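BH2602 protein (Bacillus halodurans, PDB 3NWZ) probably hydrolyses acyl-CoA thioesters and binds CoA, as a hot-dog-fold thioesterase of the PaaI type. Local coordinates at the interface of chains A and B. Numbering follows the deposited sequence. Chains: chain A/B, BH2602 protein.

The interface of chains A and B. Residues chain A 17, 25, 29, 32; chain B 36-37, 40.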
# COMPACT_ATOMS: atom_id res chain seq x y z
N PHE A 17 -20.72 14.06 -34.31
CA PHE A 17 -19.87 14.38 -33.18
C PHE A 17 -18.86 15.43 -33.67
O PHE A 17 -18.40 16.26 -32.89
CB PHE A 17 -19.12 13.11 -32.70
CG PHE A 17 -18.00 13.38 -31.71
CD1 PHE A 17 -18.26 13.50 -30.34
CD2 PHE A 17 -16.68 13.57 -32.16
CE1 PHE A 17 -17.23 13.79 -29.43
CE2 PHE A 17 -15.64 13.87 -31.26
CZ PHE A 17 -15.91 13.98 -29.90
N GLU A 25 -12.04 17.96 -28.52
CA GLU A 25 -12.84 16.79 -28.86
C GLU A 25 -12.45 16.22 -30.24
O GLU A 25 -12.30 15.01 -30.39
CB GLU A 25 -14.33 17.13 -28.88
CG GLU A 25 -14.89 17.79 -27.61
CD GLU A 25 -16.39 18.11 -27.73
OE1 GLU A 25 -16.80 18.69 -28.76
OE2 GLU A 25 -17.16 17.78 -26.81
N LEU A 29 -10.49 12.29 -30.73
CA LEU A 29 -10.88 11.23 -31.67
C LEU A 29 -9.80 10.92 -32.70
O LEU A 29 -9.57 9.76 -33.04
CB LEU A 29 -12.15 11.60 -32.39
CG LEU A 29 -12.68 10.54 -33.36
CD1 LEU A 29 -12.79 9.23 -32.62
CD2 LEU A 29 -14.04 10.95 -33.91
N ILE A 32 -7.44 8.78 -31.01
CA ILE A 32 -8.15 7.53 -30.82
C ILE A 32 -8.18 6.74 -32.11
O ILE A 32 -7.80 5.57 -32.12
CB ILE A 32 -9.59 7.76 -30.31
CG1 ILE A 32 -9.54 8.18 -28.84
CG2 ILE A 32 -10.42 6.50 -30.49
CD1 ILE A 32 -10.89 8.32 -28.19
N LEU B 36 -18.07 9.33 -26.30
CA LEU B 36 -17.68 10.70 -26.62
C LEU B 36 -18.91 11.58 -26.78
O LEU B 36 -19.02 12.65 -26.15
CB LEU B 36 -16.84 10.75 -27.90
CG LEU B 36 -15.47 10.04 -27.91
CD1 LEU B 36 -14.77 10.28 -29.22
CD2 LEU B 36 -14.62 10.57 -26.78
N LEU B 37 -19.85 11.14 -27.62
CA LEU B 37 -21.08 11.88 -27.83
C LEU B 37 -21.63 12.21 -26.44
O LEU B 37 -21.93 13.37 -26.14
CB LEU B 37 -22.08 11.02 -28.62
CG LEU B 37 -22.41 11.42 -30.07
CD1 LEU B 37 -21.20 12.01 -30.75
CD2 LEU B 37 -22.91 10.20 -30.85
N GLN B 40 -20.08 14.86 -24.63
CA GLN B 40 -20.57 16.16 -25.07
C GLN B 40 -21.85 16.50 -24.31
O GLN B 40 -22.00 17.59 -23.78
CB GLN B 40 -20.84 16.17 -26.58
CG GLN B 40 -19.60 16.33 -27.45
CD GLN B 40 -19.92 16.40 -28.93
OE1 GLN B 40 -19.03 16.49 -29.77
NE2 GLN B 40 -21.21 16.35 -29.26
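A:Phe17 pushes its ring between B:Leu36 and B:Gln40, with B:Leu37 beside its root. CG of A:Phe17 lies anti to the backbone N (chi1 168°), which points the ring from its loop towards the partner chain. CB starts against CD1 of B:Leu37; that contact is too short in the model and carries no weight. The next atom, CG, is 3.6 Å from the same B:Leu37 CD1. CD1 of A:Phe17 meets this methyl and also the amide of B:Gln40, whose carbon CD is 3.6 Å from A:Phe17 CD1. Further out, CE1 packs against CB of B:Leu36 at 3.4 Å. CZ, the tip, lies 3.9 Å from B:Leu36 CD1. B:Leu36 CB lies on one side of the ring plane, off the CE1 corner. The B:Gln40 amide is nearly parallel to the ring on its other side, 12° apart, but shifted outward past the CD1-CE1 rim, with OE1 nearest. Within chain A, the carbonyl O of A:Glu25 meets the ring at its edge, in plane.

B:Gln40 runs extended beyond CG (chi2 -177°), bringing its amide to the ring. As modelled, its OE1 is 3.2 Å from the carbonyl O of A:Phe17, a clash of two acceptors. It also faces the carboxylate of A:Glu25. The amide orientation is doubtful at this resolution; a flipped amide would place NE2 by these oxygens. A:Leu29 adds a looser methyl contact, its CD1 4.1 Å from B:Leu36 CD1.

The patch joins the loop before helix 23-40 of chain A, and that helix, to the C-terminal end of the same helix in chain B. The two helices run antiparallel, apart from the hot-dog sheets. The two-fold gives a twin patch; this pairing may be biological.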